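Local coordinates for probable thiosulfate sulfurtransferase (PDB 2EG4), which probably transfers sulfur from thiosulfate to an acceptor such as cyanide, and binds a zinc ion, at residues R77-L82 / V89-E94; E167-P172 / E177-Q182; Q185-Y190 / F202-L207. All blocks are in the same frame, centred on the assembly; numbering follows the deposited sequence.

Contact 1 of 3, residues R77-L82 / V89-E94; sequences RTAFFL and VQLWTE
Ala79 and Leu82 of helix 73-84 pack against Val89 and Leu91 of strand 89-92, the last step of the beta-alpha-beta unit 64-67, 73-84, 89-92 in the first rhodanese-like domain. The strand is at one edge of a parallel four-stranded sheet and returns almost antiparallel to the helix: their short axes approach to 8.8 Å and make an angle of 167°. Val89 makes the broader contact. Its CB points at the helix, and the two methyls meet residues three apart on it. CG1, anti to the carbonyl carbon (chi1 -60°), rests 3.9 Å from Leu82 CB, while CG2 reaches the backbone, 4.0 Å from Ala79 O. Leu91 gets to the helix less directly. Its CB leaves the strand to one side, and the branch at CG then divides the work: CD1 lies against the ring of Phe202 on helix 195-206, and CD2 turns back to Ala79. Helix 73-84 also packs on helix 195-206 of the second rhodanese-like domain, and Ala79 touches both Leu91 and Phe202. No hydrogen bond joins the two segments. The small alanine is met closely, with Leu91 CD2 only 3.4 Å from Ala79 CB, tighter than ordinary van der Waals contact.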
loop_
_atom_site.group_PDB
_atom_site.type_symbol
_atom_site.label_atom_id
_atom_site.label_comp_id
_atom_site.label_asym_id
_atom_site.label_seq_id
_atom_site.Cartn_x
_atom_site.Cartn_y
_atom_site.Cartn_z
ATOM N N ARG A 77 2.988 -0.827 -0.073
ATOM C CA ARG A 77 2.420 0.355 -0.734
ATOM C C ARG A 77 2.511 0.157 -2.244
ATOM O O ARG A 77 1.598 0.507 -2.969
ATOM C CB ARG A 77 3.139 1.640 -0.338
ATOM C CG ARG A 77 2.281 2.886 -0.669
ATOM C CD ARG A 77 3.079 4.185 -0.462
ATOM N NE ARG A 77 2.231 5.387 -0.499
ATOM C CZ ARG A 77 2.374 6.394 -1.359
ATOM N NH1 ARG A 77 3.334 6.366 -2.291
ATOM N NH2 ARG A 77 1.585 7.458 -1.258
ATOM N N THR A 78 3.597 -0.463 -2.702
ATOM C CA THR A 78 3.733 -0.708 -4.125
ATOM C C THR A 78 2.669 -1.723 -4.564
ATOM O O THR A 78 2.013 -1.514 -5.579
ATOM C CB THR A 78 5.168 -1.188 -4.470
ATOM O OG1 THR A 78 6.116 -0.202 -4.007
ATOM C CG2 THR A 78 5.335 -1.317 -5.995
ATOM N N ALA A 79 2.485 -2.810 -3.803
ATOM C CA ALA A 79 1.466 -3.797 -4.156
ATOM C C ALA A 79 0.080 -3.167 -4.128
ATOM O O ALA A 79 -0.790 -3.517 -4.931
ATOM C CB ALA A 79 1.517 -4.995 -3.193
ATOM N N PHE A 80 -0.109 -2.246 -3.196
ATOM C CA PHE A 80 -1.385 -1.561 -3.076
ATOM C C PHE A 80 -1.689 -0.784 -4.357
ATOM O O PHE A 80 -2.803 -0.850 -4.872
ATOM C CB PHE A 80 -1.399 -0.611 -1.890
ATOM C CG PHE A 80 -2.734 0.060 -1.699
ATOM C CD1 PHE A 80 -3.836 -0.675 -1.253
ATOM C CD2 PHE A 80 -2.913 1.390 -2.066
ATOM C CE1 PHE A 80 -5.098 -0.091 -1.182
ATOM C CE2 PHE A 80 -4.181 1.984 -1.996
ATOM C CZ PHE A 80 -5.267 1.242 -1.558
ATOM N N PHE A 81 -0.713 -0.063 -4.877
ATOM C CA PHE A 81 -0.950 0.670 -6.124
ATOM C C PHE A 81 -1.257 -0.281 -7.283
ATOM O O PHE A 81 -2.160 -0.029 -8.081
ATOM C CB PHE A 81 0.280 1.508 -6.504
ATOM C CG PHE A 81 0.349 2.837 -5.820
ATOM C CD1 PHE A 81 -0.540 3.855 -6.167
ATOM C CD2 PHE A 81 1.315 3.093 -4.871
ATOM C CE1 PHE A 81 -0.447 5.118 -5.567
ATOM C CE2 PHE A 81 1.431 4.355 -4.259
ATOM C CZ PHE A 81 0.538 5.375 -4.615
ATOM N N LEU A 82 -0.482 -1.369 -7.417
ATOM C CA LEU A 82 -0.734 -2.268 -8.538
ATOM C C LEU A 82 -2.119 -2.914 -8.442
ATOM O O LEU A 82 -2.817 -3.029 -9.455
ATOM C CB LEU A 82 0.387 -3.324 -8.627
ATOM C CG LEU A 82 1.564 -2.949 -9.554
ATOM C CD1 LEU A 82 2.021 -1.537 -9.292
ATOM C CD2 LEU A 82 2.735 -3.936 -9.381
ATOM N N VAL A 89 -2.661 -9.257 -7.627
ATOM C CA VAL A 89 -1.337 -9.229 -7.009
ATOM C C VAL A 89 -1.157 -10.179 -5.854
ATOM O O VAL A 89 -2.121 -10.546 -5.163
ATOM C CB VAL A 89 -0.988 -7.789 -6.499
ATOM C CG1 VAL A 89 -1.013 -6.821 -7.659
ATOM C CG2 VAL A 89 -1.985 -7.341 -5.433
ATOM N N GLN A 90 0.091 -10.584 -5.641
ATOM C CA GLN A 90 0.428 -11.466 -4.538
ATOM C C GLN A 90 1.746 -10.976 -3.954
ATOM O O GLN A 90 2.615 -10.539 -4.699
ATOM C CB GLN A 90 0.587 -12.902 -5.042
ATOM C CG GLN A 90 0.879 -13.916 -3.967
ATOM C CD GLN A 90 0.843 -15.331 -4.520
ATOM O OE1 GLN A 90 -0.020 -15.660 -5.338
ATOM N NE2 GLN A 90 1.770 -16.172 -4.077
ATOM N N LEU A 91 1.871 -11.045 -2.632
ATOM C CA LEU A 91 3.083 -10.633 -1.927
ATOM C C LEU A 91 3.934 -11.884 -1.659
ATOM O O LEU A 91 3.398 -12.947 -1.338
ATOM C CB LEU A 91 2.728 -9.991 -0.584
ATOM C CG LEU A 91 1.858 -8.731 -0.571
ATOM C CD1 LEU A 91 1.484 -8.397 0.869
ATOM C CD2 LEU A 91 2.608 -7.584 -1.211
ATOM N N TRP A 92 5.252 -11.733 -1.740
ATOM C CA TRP A 92 6.177 -12.841 -1.499
ATOM C C TRP A 92 7.291 -12.229 -0.647
ATOM O O TRP A 92 8.119 -11.479 -1.154
ATOM C CB TRP A 92 6.696 -13.325 -2.845
ATOM C CG TRP A 92 7.498 -14.584 -2.789
ATOM C CD1 TRP A 92 7.632 -15.423 -1.730
ATOM C CD2 TRP A 92 8.230 -15.167 -3.870
ATOM N NE1 TRP A 92 8.408 -16.510 -2.085
ATOM C CE2 TRP A 92 8.787 -16.377 -3.392
ATOM C CE3 TRP A 92 8.468 -14.789 -5.196
ATOM C CZ2 TRP A 92 9.570 -17.213 -4.196
ATOM C CZ3 TRP A 92 9.249 -15.623 -6.006
ATOM C CH2 TRP A 92 9.790 -16.821 -5.497
ATOM N N THR A 93 7.306 -12.561 0.639
ATOM C CA THR A 93 8.250 -11.964 1.583
ATOM C C THR A 93 9.442 -12.806 2.004
ATOM O O THR A 93 10.346 -12.320 2.660
ATOM C CB THR A 93 7.526 -11.525 2.875
ATOM O OG1 THR A 93 6.926 -12.674 3.494
ATOM C CG2 THR A 93 6.435 -10.487 2.568
ATOM N N GLU A 94 9.433 -14.075 1.633
ATOM C CA GLU A 94 10.530 -14.957 2.019
ATOM C C GLU A 94 10.496 -16.177 1.124
ATOM O O GLU A 94 9.417 -16.660 0.790
ATOM C CB GLU A 94 10.364 -15.365 3.491
ATOM C CG GLU A 94 9.972 -16.806 3.757
ATOM C CD GLU A 94 11.124 -17.774 3.544
ATOM O OE1 GLU A 94 12.262 -17.446 3.950
ATOM O OE2 GLU A 94 10.895 -18.867 2.983
#

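Contact 2 of 3, residues E167-P172 / E177-Q182; sequences ELFLSP and ERLGLQ
A Schellman motif ends helix 175-179, with Gly180 as its C-prime residue at positive phi, and the last helical residues, Arg178 and Leu179, meet the loop 167-172 that leads into this helix in the second rhodanese-like domain. The helix end and the loop face each other near the surface. Gly180 N bonds to Glu177 O and Leu181 N to Leu176 O, closing the helix. On the other side, bonds from Leu170 N to Glu167 O and from Ser171 N to Leu168 O hold the loop in a compact turn.

The apolar half of the contact centres on Leu179, whose two methyls touch different residues. CD1 lies against the Phe169 ring, 4.0 Å from both CE1 and CZ, and the two side chains cross at about a right angle. CD2 is 4.3 Å from Leu168 CD1. The Phe169 CB points away from helix 175-179; with CG anti to the carbonyl carbon (chi1 -67°) the ring still swings back to Leu179, and it also packs on Ala200 and Leu204 of helix 195-206.

The polar half belongs to Arg178. Its chain bends about CG-CD (chi3 -66°), and the guanidinium presents an edge to the loop backbone. NH1 donates a hydrogen bond to Glu173 O in the connection between the segments, and Ser171 O lies near the guanidinium plane, 2.7 Å from NH2. The remaining link is a bridging water: it accepts from Arg178 NH2 at 2.7 Å and donates to Leu168 O at 2.8 Å, so this carbonyl serves both the water and Ser171 N.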
loop_
_atom_site.group_PDB
_atom_site.type_symbol
_atom_site.label_atom_id
_atom_site.label_comp_id
_atom_site.label_asym_id
_atom_site.label_seq_id
_atom_site.Cartn_x
_atom_site.Cartn_y
_atom_site.Cartn_z
ATOM N N GLU A 167 3.018 -2.539 14.242
ATOM C CA GLU A 167 3.601 -3.712 14.896
ATOM C C GLU A 167 2.586 -4.813 15.191
ATOM O O GLU A 167 2.853 -5.995 14.957
ATOM C CB GLU A 167 4.289 -3.281 16.191
ATOM C CG GLU A 167 5.547 -2.430 15.999
ATOM C CD GLU A 167 5.329 -1.176 15.158
ATOM O OE1 GLU A 167 4.411 -0.382 15.466
ATOM O OE2 GLU A 167 6.097 -0.981 14.185
ATOM N N LEU A 168 1.422 -4.426 15.696
ATOM C CA LEU A 168 0.369 -5.385 16.023
ATOM C C LEU A 168 -0.009 -6.288 14.848
ATOM O O LEU A 168 -0.325 -7.462 15.031
ATOM C CB LEU A 168 -0.894 -4.644 16.481
ATOM C CG LEU A 168 -0.818 -3.755 17.715
ATOM C CD1 LEU A 168 -2.125 -2.964 17.867
ATOM C CD2 LEU A 168 -0.566 -4.631 18.944
ATOM N N PHE A 169 0.016 -5.733 13.642
ATOM C CA PHE A 169 -0.364 -6.485 12.457
ATOM C C PHE A 169 0.640 -7.557 12.062
ATOM O O PHE A 169 0.340 -8.412 11.229
ATOM C CB PHE A 169 -0.607 -5.512 11.297
ATOM C CG PHE A 169 -1.799 -4.629 11.513
ATOM C CD1 PHE A 169 -3.062 -5.040 11.094
ATOM C CD2 PHE A 169 -1.677 -3.427 12.207
ATOM C CE1 PHE A 169 -4.193 -4.267 11.369
ATOM C CE2 PHE A 169 -2.793 -2.650 12.482
ATOM C CZ PHE A 169 -4.054 -3.074 12.063
ATOM N N LEU A 170 1.821 -7.519 12.670
ATOM C CA LEU A 170 2.862 -8.495 12.361
ATOM C C LEU A 170 2.671 -9.799 13.131
ATOM O O LEU A 170 3.405 -10.767 12.932
ATOM C CB LEU A 170 4.234 -7.891 12.650
ATOM C CG LEU A 170 4.452 -6.537 11.969
ATOM C CD1 LEU A 170 5.839 -6.036 12.298
ATOM C CD2 LEU A 170 4.269 -6.656 10.449
ATOM N N SER A 171 1.684 -9.813 14.017
ATOM C CA SER A 171 1.360 -10.994 14.792
ATOM C C SER A 171 -0.104 -11.296 14.514
ATOM O O SER A 171 -0.971 -11.078 15.361
ATOM C CB SER A 171 1.590 -10.734 16.280
ATOM O OG SER A 171 2.971 -10.546 16.536
ATOM N N PRO A 172 -0.392 -11.805 13.306
ATOM C CA PRO A 172 -1.726 -12.164 12.811
ATOM C C PRO A 172 -2.555 -13.133 13.654
ATOM O O PRO A 172 -3.780 -13.002 13.718
ATOM C CB PRO A 172 -1.437 -12.713 11.413
ATOM C CG PRO A 172 -0.063 -13.268 11.548
ATOM C CD PRO A 172 0.635 -12.184 12.321
ATOM N N GLU A 177 -8.976 -10.692 17.304
ATOM C CA GLU A 177 -9.474 -10.791 18.664
ATOM C C GLU A 177 -8.935 -9.630 19.486
ATOM O O GLU A 177 -9.689 -8.948 20.170
ATOM C CB GLU A 177 -9.055 -12.124 19.291
ATOM C CG GLU A 177 -9.599 -13.357 18.569
ATOM C CD GLU A 177 -8.703 -13.837 17.431
ATOM O OE1 GLU A 177 -8.550 -13.112 16.421
ATOM O OE2 GLU A 177 -8.147 -14.953 17.556
ATOM N N ARG A 178 -7.630 -9.396 19.418
ATOM C CA ARG A 178 -7.046 -8.296 20.172
ATOM C C ARG A 178 -7.568 -6.946 19.683
ATOM O O ARG A 178 -7.616 -5.976 20.443
ATOM C CB ARG A 178 -5.515 -8.333 20.080
ATOM C CG ARG A 178 -4.875 -9.489 20.863
ATOM C CD ARG A 178 -3.355 -9.353 20.949
ATOM N NE ARG A 178 -2.713 -9.478 19.644
ATOM C CZ ARG A 178 -2.612 -10.613 18.960
ATOM N NH1 ARG A 178 -3.107 -11.737 19.459
ATOM N NH2 ARG A 178 -2.021 -10.624 17.773
ATOM N N LEU A 179 -7.965 -6.876 18.416
ATOM C CA LEU A 179 -8.471 -5.621 17.869
ATOM C C LEU A 179 -9.988 -5.524 18.001
ATOM O O LEU A 179 -10.569 -4.458 17.811
ATOM C CB LEU A 179 -8.072 -5.477 16.398
ATOM C CG LEU A 179 -6.596 -5.234 16.067
ATOM C CD1 LEU A 179 -6.418 -5.223 14.547
ATOM C CD2 LEU A 179 -6.135 -3.917 16.663
ATOM N N GLY A 180 -10.626 -6.643 18.323
ATOM C CA GLY A 180 -12.069 -6.631 18.466
ATOM C C GLY A 180 -12.786 -6.516 17.132
ATOM O O GLY A 180 -13.853 -5.908 17.043
ATOM N N LEU A 181 -12.196 -7.093 16.092
ATOM C CA LEU A 181 -12.797 -7.067 14.768
ATOM C C LEU A 181 -13.230 -8.480 14.423
ATOM O O LEU A 181 -12.996 -9.414 15.184
ATOM C CB LEU A 181 -11.780 -6.586 13.723
ATOM C CG LEU A 181 -11.065 -5.266 14.005
ATOM C CD1 LEU A 181 -9.977 -5.050 12.962
ATOM C CD2 LEU A 181 -12.063 -4.118 13.994
ATOM N N GLN A 182 -13.859 -8.637 13.267
ATOM C CA GLN A 182 -14.287 -9.950 12.821
ATOM C C GLN A 182 -14.429 -9.949 11.313
ATOM O O GLN A 182 -14.630 -8.901 10.698
ATOM C CB GLN A 182 -15.611 -10.339 13.483
ATOM C CG GLN A 182 -16.732 -9.358 13.264
ATOM C CD GLN A 182 -17.922 -9.666 14.148
ATOM O OE1 GLN A 182 -18.502 -10.753 14.072
ATOM N NE2 GLN A 182 -18.288 -8.714 15.002
HETATM O O HOH W 1 -1.137 -8.038 17.695
#

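Contact 3 of 3, residues Q185-Y190 / F202-L207; sequences QEVGVY and FVLRSL
Val187 and Val189, two residues apart on strand 186-190, both meet Leu204 of helix 195-206, and one methyl of the leucine serves them both. Leu204 CD1 lies 4.0 Å from Val189 CG1, the two side chains reaching toward each other tip to tip, and 4.2 Å from Val187 CG1. With CG anti to the carbonyl carbon (chi1 -73°) and the chain extended beyond it, Leu204 projects from the helix toward the sheet. It also touches Ala211 of strand 210-213 and Leu176 of helix 175-179. Further out, strand 186-190 is an inner strand of its sheet: Val187 is hydrogen-bonded through its backbone to Arg210 and Arg212 of strand 210-213, and the intervening Gly188 to Leu135 of strand 134-136 and to Leu133 just before it. Helix 195-206 is the crossover of the beta-alpha-beta unit 186-190, 195-206, 210-213. Near its end Ser206 OG donates to Val203 O at 2.6 Å, tilted 18° from the carbonyl plane, and Arg205 NE bonds to Ala211 O, tying the helix to the strand that follows. Across the contact itself only buried methyl groups meet, with no hydrogen bond, which implies that apolar burial alone joins strand and helix across these two segments.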
loop_
_atom_site.group_PDB
_atom_site.type_symbol
_atom_site.label_atom_id
_atom_site.label_comp_id
_atom_site.label_asym_id
_atom_site.label_seq_id
_atom_site.Cartn_x
_atom_site.Cartn_y
_atom_site.Cartn_z
ATOM N N GLN A 185 -16.079 -7.275 8.538
ATOM C CA GLN A 185 -16.171 -5.930 9.092
ATOM C C GLN A 185 -15.433 -4.878 8.273
ATOM O O GLN A 185 -14.304 -5.107 7.838
ATOM C CB GLN A 185 -15.619 -5.906 10.521
ATOM C CG GLN A 185 -15.765 -4.561 11.210
ATOM C CD GLN A 185 -15.620 -4.658 12.716
ATOM O OE1 GLN A 185 -15.416 -5.744 13.261
ATOM N NE2 GLN A 185 -15.730 -3.520 13.401
ATOM N N GLU A 186 -16.081 -3.731 8.082
ATOM C CA GLU A 186 -15.501 -2.614 7.339
ATOM C C GLU A 186 -14.536 -1.866 8.246
ATOM O O GLU A 186 -14.921 -1.359 9.300
ATOM C CB GLU A 186 -16.591 -1.640 6.889
ATOM C CG GLU A 186 -17.506 -2.168 5.810
ATOM C CD GLU A 186 -16.819 -2.269 4.458
ATOM O OE1 GLU A 186 -15.948 -1.414 4.165
ATOM O OE2 GLU A 186 -17.160 -3.193 3.692
ATOM N N VAL A 187 -13.284 -1.780 7.826
ATOM C CA VAL A 187 -12.280 -1.095 8.626
ATOM C C VAL A 187 -11.456 -0.230 7.695
ATOM O O VAL A 187 -11.076 -0.676 6.620
ATOM C CB VAL A 187 -11.334 -2.101 9.297
ATOM C CG1 VAL A 187 -10.369 -1.371 10.236
ATOM C CG2 VAL A 187 -12.148 -3.145 10.053
ATOM N N GLY A 188 -11.217 1.005 8.101
ATOM C CA GLY A 188 -10.404 1.896 7.297
ATOM C C GLY A 188 -9.069 1.986 8.010
ATOM O O GLY A 188 -8.997 1.844 9.233
ATOM N N VAL A 189 -7.997 2.159 7.247
ATOM C CA VAL A 189 -6.687 2.281 7.852
ATOM C C VAL A 189 -5.951 3.446 7.223
ATOM O O VAL A 189 -6.120 3.715 6.037
ATOM C CB VAL A 189 -5.829 0.999 7.659
ATOM C CG1 VAL A 189 -6.348 -0.124 8.566
ATOM C CG2 VAL A 189 -5.867 0.543 6.228
ATOM N N TYR A 190 -5.155 4.151 8.017
ATOM C CA TYR A 190 -4.395 5.274 7.472
ATOM C C TYR A 190 -3.128 5.523 8.275
ATOM O O TYR A 190 -2.926 4.951 9.355
ATOM C CB TYR A 190 -5.260 6.550 7.464
ATOM C CG TYR A 190 -5.360 7.242 8.809
ATOM C CD1 TYR A 190 -4.426 8.200 9.185
ATOM C CD2 TYR A 190 -6.404 6.956 9.685
ATOM C CE1 TYR A 190 -4.520 8.875 10.395
ATOM C CE2 TYR A 190 -6.514 7.631 10.918
ATOM C CZ TYR A 190 -5.572 8.588 11.260
ATOM O OH TYR A 190 -5.645 9.288 12.443
ATOM N N PHE A 202 -3.324 -5.270 3.685
ATOM C CA PHE A 202 -3.135 -6.655 3.254
ATOM C C PHE A 202 -3.271 -7.700 4.356
ATOM O O PHE A 202 -3.807 -8.789 4.111
ATOM C CB PHE A 202 -1.786 -6.807 2.544
ATOM C CG PHE A 202 -1.783 -6.222 1.178
ATOM C CD1 PHE A 202 -2.575 -6.781 0.176
ATOM C CD2 PHE A 202 -1.035 -5.082 0.896
ATOM C CE1 PHE A 202 -2.631 -6.214 -1.085
ATOM C CE2 PHE A 202 -1.082 -4.504 -0.361
ATOM C CZ PHE A 202 -1.882 -5.068 -1.359
ATOM N N VAL A 203 -2.802 -7.380 5.556
ATOM C CA VAL A 203 -2.905 -8.313 6.668
ATOM C C VAL A 203 -4.371 -8.518 7.014
ATOM O O VAL A 203 -4.847 -9.658 7.107
ATOM C CB VAL A 203 -2.191 -7.784 7.932
ATOM C CG1 VAL A 203 -2.509 -8.697 9.142
ATOM C CG2 VAL A 203 -0.690 -7.735 7.692
ATOM N N LEU A 204 -5.093 -7.412 7.191
ATOM C CA LEU A 204 -6.502 -7.499 7.546
ATOM C C LEU A 204 -7.301 -8.244 6.484
ATOM O O LEU A 204 -8.154 -9.071 6.812
ATOM C CB LEU A 204 -7.091 -6.100 7.764
ATOM C CG LEU A 204 -6.659 -5.388 9.047
ATOM C CD1 LEU A 204 -7.224 -3.982 9.094
ATOM C CD2 LEU A 204 -7.152 -6.183 10.260
ATOM N N ARG A 205 -7.038 -7.949 5.214
ATOM C CA ARG A 205 -7.751 -8.610 4.129
ATOM C C ARG A 205 -7.520 -10.114 4.165
ATOM O O ARG A 205 -8.444 -10.901 3.909
ATOM C CB ARG A 205 -7.326 -8.027 2.771
ATOM C CG ARG A 205 -7.924 -6.645 2.518
ATOM C CD ARG A 205 -8.830 -6.623 1.305
ATOM N NE ARG A 205 -9.718 -5.460 1.311
ATOM C CZ ARG A 205 -10.644 -5.219 0.390
ATOM N NH1 ARG A 205 -10.809 -6.065 -0.628
ATOM N NH2 ARG A 205 -11.404 -4.135 0.480
ATOM N N SER A 206 -6.301 -10.523 4.502
ATOM C CA SER A 206 -5.998 -11.947 4.562
ATOM C C SER A 206 -6.744 -12.607 5.719
ATOM O O SER A 206 -6.921 -13.826 5.724
ATOM C CB SER A 206 -4.499 -12.189 4.722
ATOM O OG SER A 206 -4.057 -11.905 6.039
ATOM N N LEU A 207 -7.170 -11.814 6.701
ATOM C CA LEU A 207 -7.905 -12.363 7.836
ATOM C C LEU A 207 -9.406 -12.237 7.613
ATOM O O LEU A 207 -10.199 -12.535 8.504
ATOM C CB LEU A 207 -7.496 -11.667 9.136
ATOM C CG LEU A 207 -6.042 -11.918 9.560
ATOM C CD1 LEU A 207 -5.653 -10.985 10.697
ATOM C CD2 LEU A 207 -5.871 -13.392 9.964
#

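In the fold
From the N terminus, contact 1 comes first, closing the six-residue connection, which includes the end of helix 73-84, that leads to the edge strand of the first parallel sheet. Contact 2 follows in the second domain, closing a link of four residues at the surface, and contact 3 then spans the eleven residues that carry strand 186-190 into helix 195-206. The three are in series; none nests within or crosses another. Contacts 2 and 3, about 10 Å apart between centres, touch through Phe169 and Leu204, and Leu181 packs on Val187 and Leu204. Contacts 1 and 3 meet across the domain boundary: Phe202 packs on Ala79 and on the backbone of Phe80, joining the crossover helices of the two rhodanese-like domains.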